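PDB 3M4U: tyrosine specific protein phosphatase, putative from Trypanosoma brucei, which removes phosphate from tyrosine residues of proteins, among them the nucleolar protein NOPP44/46, and acts as a switch in the parasite's life cycle. Local coordinates for residues 75-80 / 107-112; 115-120 / 188-193. One frame throughout, in Å; residues are numbered along the deposited sequence.

Contact 1: 75-80 / 107-112; sequences RYPYIN and LETLSE
P77 and T109 mark the closest backbone approach, 7.0 Å between their CA atoms, where the irregular segment 75-80 passes helix 103-112 of the protein tyrosine phosphatase domain. The segment runs into strand 81-84 through Y78, I79 and N80, consistent with the Y-I-N sequence motif of this family. At its outer end R75 and E108 reach toward each other tip to tip as a salt bridge. NH1 of R75 meets both oxygens of E108, OE1 at 2.9 Å on a bent path (123°) and OE2, at the guanidinium edge and in its plane, at 3.2 Å on a straighter one (159°). E108 CG lies anti to its backbone N, and the extended chain beyond it carries the carboxylate out to the guanidinium. The two planes are turned 47° apart, and all the hydrogen bonds of the pair are weak; R75 is also poorly ordered, so the bridge is probably loosely held at the surface. Deeper in, P77 CB rests 3.8 Å from T109 OG1, a hydroxyl already bonded to the helix backbone at D105 O. Y78 points the other way, its OH hydrogen-bonded to N49 and S42. At the buried end, the CG2 branch of I79 comes to 4.1 Å from T109 OG1.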
loop_
_atom_site.group_PDB
_atom_site.type_symbol
_atom_site.label_atom_id
_atom_site.label_comp_id
_atom_site.label_asym_id
_atom_site.label_seq_id
_atom_site.Cartn_x
_atom_site.Cartn_y
_atom_site.Cartn_z
ATOM N N ARG A 75 -0.004 2.949 26.516
ATOM C CA ARG A 75 0.818 3.145 25.323
ATOM C C ARG A 75 0.160 2.590 24.059
ATOM O O ARG A 75 -0.130 1.393 23.966
ATOM C CB ARG A 75 2.203 2.513 25.517
ATOM C CG ARG A 75 3.139 2.707 24.333
ATOM C CD ARG A 75 4.468 1.993 24.537
ATOM N NE ARG A 75 4.282 0.592 24.907
ATOM C CZ ARG A 75 3.941 -0.372 24.056
ATOM N NH1 ARG A 75 3.734 -0.092 22.778
ATOM N NH2 ARG A 75 3.796 -1.616 24.490
ATOM N N TYR A 76 -0.063 3.466 23.085
ATOM C CA TYR A 76 -0.732 3.073 21.848
ATOM C C TYR A 76 0.209 3.159 20.647
ATOM O O TYR A 76 0.515 4.259 20.172
ATOM C CB TYR A 76 -1.985 3.941 21.613
ATOM N N PRO A 77 0.663 2.000 20.147
ATOM C CA PRO A 77 1.464 1.950 18.911
ATOM C C PRO A 77 0.810 2.760 17.788
ATOM O O PRO A 77 -0.395 2.673 17.588
ATOM C CB PRO A 77 1.458 0.460 18.538
ATOM C CG PRO A 77 0.371 -0.173 19.416
ATOM C CD PRO A 77 0.337 0.660 20.655
ATOM N N TYR A 78 1.602 3.538 17.068
ATOM C CA TYR A 78 1.077 4.359 15.988
ATOM C C TYR A 78 1.913 4.223 14.712
ATOM O O TYR A 78 3.131 4.350 14.772
ATOM C CB TYR A 78 1.064 5.821 16.435
ATOM C CG TYR A 78 0.820 6.783 15.316
ATOM C CD1 TYR A 78 -0.472 7.121 14.937
ATOM C CD2 TYR A 78 1.879 7.356 14.626
ATOM C CE1 TYR A 78 -0.698 8.018 13.893
ATOM C CE2 TYR A 78 1.663 8.253 13.584
ATOM C CZ TYR A 78 0.374 8.576 13.224
ATOM O OH TYR A 78 0.153 9.459 12.202
ATOM N N ILE A 79 1.270 4.010 13.559
ATOM C CA ILE A 79 2.006 3.838 12.290
ATOM C C ILE A 79 1.504 4.706 11.138
ATOM O O ILE A 79 1.889 4.491 9.977
ATOM C CB ILE A 79 1.944 2.381 11.773
ATOM C CG1 ILE A 79 0.521 2.049 11.314
ATOM C CG2 ILE A 79 2.441 1.401 12.823
ATOM C CD1 ILE A 79 0.379 0.649 10.793
ATOM N N ASN A 80 0.654 5.679 11.447
ATOM C CA ASN A 80 0.005 6.472 10.408
ATOM C C ASN A 80 -0.576 5.564 9.318
ATOM O O ASN A 80 -0.261 5.683 8.132
ATOM C CB ASN A 80 0.958 7.520 9.821
ATOM C CG ASN A 80 0.222 8.591 9.010
ATOM O OD1 ASN A 80 -0.938 8.414 8.650
ATOM N ND2 ASN A 80 0.897 9.684 8.716
ATOM N N LEU A 107 7.132 -2.329 13.627
ATOM C CA LEU A 107 7.490 -3.712 13.898
ATOM C C LEU A 107 6.594 -4.327 14.964
ATOM O O LEU A 107 6.197 -5.483 14.835
ATOM C CB LEU A 107 8.939 -3.802 14.351
ATOM C CG LEU A 107 9.948 -3.240 13.359
ATOM C CD1 LEU A 107 11.345 -3.392 13.945
ATOM C CD2 LEU A 107 9.806 -3.938 11.998
ATOM N N GLU A 108 6.289 -3.567 16.017
ATOM C CA GLU A 108 5.514 -4.114 17.131
ATOM C C GLU A 108 4.142 -4.515 16.632
ATOM O O GLU A 108 3.588 -5.546 17.016
ATOM C CB GLU A 108 5.357 -3.105 18.272
ATOM C CG GLU A 108 4.116 -3.377 19.122
ATOM C CD GLU A 108 4.068 -2.570 20.419
ATOM O OE1 GLU A 108 4.851 -1.597 20.560
ATOM O OE2 GLU A 108 3.232 -2.913 21.295
ATOM N N THR A 109 3.603 -3.679 15.760
ATOM C CA THR A 109 2.277 -3.909 15.238
ATOM C C THR A 109 2.257 -5.179 14.397
ATOM O O THR A 109 1.396 -6.047 14.577
ATOM C CB THR A 109 1.790 -2.682 14.461
ATOM O OG1 THR A 109 1.552 -1.615 15.391
ATOM C CG2 THR A 109 0.504 -2.992 13.737
ATOM N N LEU A 110 3.231 -5.310 13.507
ATOM C CA LEU A 110 3.324 -6.520 12.711
ATOM C C LEU A 110 3.293 -7.768 13.622
ATOM O O LEU A 110 2.646 -8.769 13.296
ATOM C CB LEU A 110 4.582 -6.507 11.833
ATOM C CG LEU A 110 4.853 -5.308 10.921
ATOM C CD1 LEU A 110 6.093 -5.566 10.079
ATOM C CD2 LEU A 110 3.661 -5.009 10.019
ATOM N N SER A 111 3.977 -7.704 14.766
ATOM C CA SER A 111 4.001 -8.840 15.691
ATOM C C SER A 111 2.686 -8.962 16.448
ATOM O O SER A 111 2.044 -10.016 16.445
ATOM C CB SER A 111 5.168 -8.724 16.676
ATOM O OG SER A 111 5.163 -9.794 17.605
ATOM N N GLU A 112 2.290 -7.869 17.085
ATOM C CA GLU A 112 1.041 -7.811 17.833
ATOM C C GLU A 112 -0.161 -8.293 17.005
ATOM O O GLU A 112 -0.927 -9.145 17.457
ATOM C CB GLU A 112 0.834 -6.388 18.383
ATOM C CG GLU A 112 -0.629 -5.975 18.598
ATOM C CD GLU A 112 -1.229 -6.467 19.913
ATOM O OE1 GLU A 112 -1.973 -5.682 20.546
ATOM O OE2 GLU A 112 -0.967 -7.627 20.315
#

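Contact 2: 115-120 / 188-193; sequences VDLVVM and RVLQVQ
L117 to M120 pair in step with L190 to Q193, two parallel neighbours of the central mixed sheet of the phosphatase domain, their axes only 18° apart. The ladder has four backbone hydrogen bonds: D116 O accepts from L190 N, L190 O from V118 N, V118 O from V192 N, and V192 O from M120 N. On its other edge, strand 117-120 bonds to strand 225-228, whose H228 opens the HCX5R signature of the P-loop.

Side chains fit differently on the two faces. On the face of L117 and V192, the leucine is the bump: its CD1 leans toward the partner strand and sits 3.3 Å from L190 O. L117 CD1 settles in the dip between two side chains, 4.1 Å from L190 CD2 and 4.0 Å from V192 CG2. Helix 206-217 packs here, V215 on L117 and L212 on V192.

V189 borders the face of V118 and M120. Its chi1 of 52° wedges CG1 between backbone N and carbonyl carbon, while CG2, anti to N, fills the hollow over the V115 and D116 carbonyls, just before strand 117-120. There CG2 of V189 comes 3.2 Å from V115 O, and it also meets V118 CG2. The other V118 branch, CG1, rests on Q191 CB, and Y135 touches both V118 and Q191. M120 and Q193 lie side by side and point the same way; in both, CG is anti to the backbone N, which brings M120 CG to 3.8 Å from Q193 CG, and beyond CG both chains stay extended. The glutamine's polar end is held from beyond the pair, OE1 by R175 and NE2 by T122 O, and at 4.0 Å from Q193 NE2 lies the terminal methyl CE of M120.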
loop_
_atom_site.group_PDB
_atom_site.type_symbol
_atom_site.label_atom_id
_atom_site.label_comp_id
_atom_site.label_asym_id
_atom_site.label_seq_id
_atom_site.Cartn_x
_atom_site.Cartn_y
_atom_site.Cartn_z
ATOM N N VAL A 115 0.632 -9.966 11.421
ATOM C CA VAL A 115 0.540 -9.690 9.997
ATOM C C VAL A 115 1.509 -10.626 9.266
ATOM O O VAL A 115 2.695 -10.678 9.596
ATOM C CB VAL A 115 0.855 -8.201 9.722
ATOM C CG1 VAL A 115 1.014 -7.950 8.239
ATOM C CG2 VAL A 115 -0.237 -7.318 10.321
ATOM N N ASP A 116 0.992 -11.394 8.305
ATOM C CA ASP A 116 1.808 -12.396 7.601
ATOM C C ASP A 116 2.509 -11.815 6.374
ATOM O O ASP A 116 3.619 -12.231 6.021
ATOM C CB ASP A 116 0.960 -13.605 7.200
ATOM C CG ASP A 116 0.347 -14.317 8.400
ATOM O OD1 ASP A 116 1.073 -14.551 9.401
ATOM O OD2 ASP A 116 -0.863 -14.636 8.342
ATOM N N LEU A 117 1.863 -10.840 5.741
ATOM C CA LEU A 117 2.422 -10.226 4.550
ATOM C C LEU A 117 2.498 -8.704 4.658
ATOM O O LEU A 117 1.533 -8.046 5.050
ATOM C CB LEU A 117 1.609 -10.629 3.320
ATOM C CG LEU A 117 2.089 -10.102 1.966
ATOM C CD1 LEU A 117 3.524 -10.550 1.674
ATOM C CD2 LEU A 117 1.143 -10.549 0.862
ATOM N N VAL A 118 3.667 -8.168 4.315
ATOM C CA VAL A 118 3.889 -6.731 4.157
ATOM C C VAL A 118 4.379 -6.422 2.752
ATOM O O VAL A 118 5.384 -6.981 2.319
ATOM C CB VAL A 118 4.974 -6.230 5.104
ATOM C CG1 VAL A 118 5.539 -4.900 4.587
ATOM C CG2 VAL A 118 4.414 -6.114 6.520
ATOM N N VAL A 119 3.677 -5.539 2.042
ATOM C CA VAL A 119 4.094 -5.120 0.701
ATOM C C VAL A 119 4.582 -3.667 0.701
ATOM O O VAL A 119 3.884 -2.769 1.196
ATOM C CB VAL A 119 2.955 -5.322 -0.352
ATOM C CG1 VAL A 119 3.467 -5.047 -1.772
ATOM C CG2 VAL A 119 2.387 -6.744 -0.275
ATOM N N MET A 120 5.790 -3.455 0.172
ATOM C CA MET A 120 6.445 -2.139 0.150
ATOM C C MET A 120 6.660 -1.680 -1.295
ATOM O O MET A 120 7.378 -2.345 -2.068
ATOM C CB MET A 120 7.793 -2.208 0.877
ATOM C CG MET A 120 8.671 -0.949 0.802
ATOM S SD MET A 120 10.129 -1.107 1.869
ATOM C CE MET A 120 10.931 0.490 1.711
ATOM N N ARG A 188 7.060 -14.443 12.492
ATOM C CA ARG A 188 7.598 -14.384 11.147
ATOM C C ARG A 188 6.644 -13.605 10.263
ATOM O O ARG A 188 5.418 -13.642 10.443
ATOM C CB ARG A 188 7.871 -15.767 10.563
ATOM C CG ARG A 188 7.268 -16.915 11.319
ATOM C CD ARG A 188 7.717 -18.249 10.701
ATOM N NE ARG A 188 9.175 -18.388 10.646
ATOM C CZ ARG A 188 9.862 -19.325 11.297
ATOM N NH1 ARG A 188 9.215 -20.212 12.050
ATOM N NH2 ARG A 188 11.190 -19.375 11.193
ATOM N N VAL A 189 7.226 -12.881 9.320
ATOM C CA VAL A 189 6.454 -12.051 8.422
ATOM C C VAL A 189 7.254 -11.926 7.147
ATOM O O VAL A 189 8.472 -11.787 7.186
ATOM C CB VAL A 189 6.124 -10.654 9.050
ATOM C CG1 VAL A 189 7.371 -9.980 9.561
ATOM C CG2 VAL A 189 5.369 -9.759 8.049
ATOM N N LEU A 190 6.562 -12.024 6.016
ATOM C CA LEU A 190 7.208 -11.916 4.719
ATOM C C LEU A 190 7.013 -10.517 4.138
ATOM O O LEU A 190 5.875 -10.093 3.902
ATOM C CB LEU A 190 6.618 -12.953 3.760
ATOM C CG LEU A 190 7.064 -12.762 2.310
ATOM C CD1 LEU A 190 8.536 -13.115 2.160
ATOM C CD2 LEU A 190 6.217 -13.595 1.370
ATOM N N GLN A 191 8.097 -9.777 3.922
ATOM C CA GLN A 191 7.935 -8.538 3.182
ATOM C C GLN A 191 8.278 -8.743 1.721
ATOM O O GLN A 191 9.217 -9.456 1.378
ATOM C CB GLN A 191 8.727 -7.353 3.767
ATOM C CG GLN A 191 10.139 -7.261 3.244
ATOM C CD GLN A 191 10.593 -5.859 2.831
ATOM O OE1 GLN A 191 9.891 -4.860 2.990
ATOM N NE2 GLN A 191 11.805 -5.795 2.306
ATOM N N VAL A 192 7.490 -8.105 0.867
ATOM C CA VAL A 192 7.772 -8.073 -0.551
ATOM C C VAL A 192 7.959 -6.613 -0.984
ATOM O O VAL A 192 7.044 -5.794 -0.836
ATOM C CB VAL A 192 6.626 -8.765 -1.340
ATOM C CG1 VAL A 192 6.827 -8.648 -2.841
ATOM C CG2 VAL A 192 6.520 -10.229 -0.928
ATOM N N GLN A 193 9.146 -6.284 -1.498
ATOM C CA GLN A 193 9.436 -4.923 -1.922
ATOM C C GLN A 193 9.562 -4.826 -3.423
ATOM O O GLN A 193 10.331 -5.581 -4.055
ATOM C CB GLN A 193 10.717 -4.396 -1.269
ATOM C CG GLN A 193 10.979 -2.919 -1.521
ATOM C CD GLN A 193 12.428 -2.527 -1.272
ATOM O OE1 GLN A 193 13.264 -3.379 -0.947
ATOM N NE2 GLN A 193 12.738 -1.230 -1.425
#

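In the fold
The two contacts are consecutive along the chain, since helix 103-112 of contact 1 is followed directly by strand 117-120 of contact 2. Contact 1 is partly buried, its centre about 17 Å from the centre of the chain, and joins a loop to a helix by a few side chains, with charges at its exposed end. Contact 2, its centre about 11 Å from the centre of the chain, is a buried sheet pairing with more than twice the interface, in which main-chain bonds do the joining and mostly apolar groups fill the faces. Their centres lie about 15 Å apart, yet they touch: L110 O probably accepts a hydrogen bond from V115 N, and L110 CD2 packs 3.7 Å from V118 CG2.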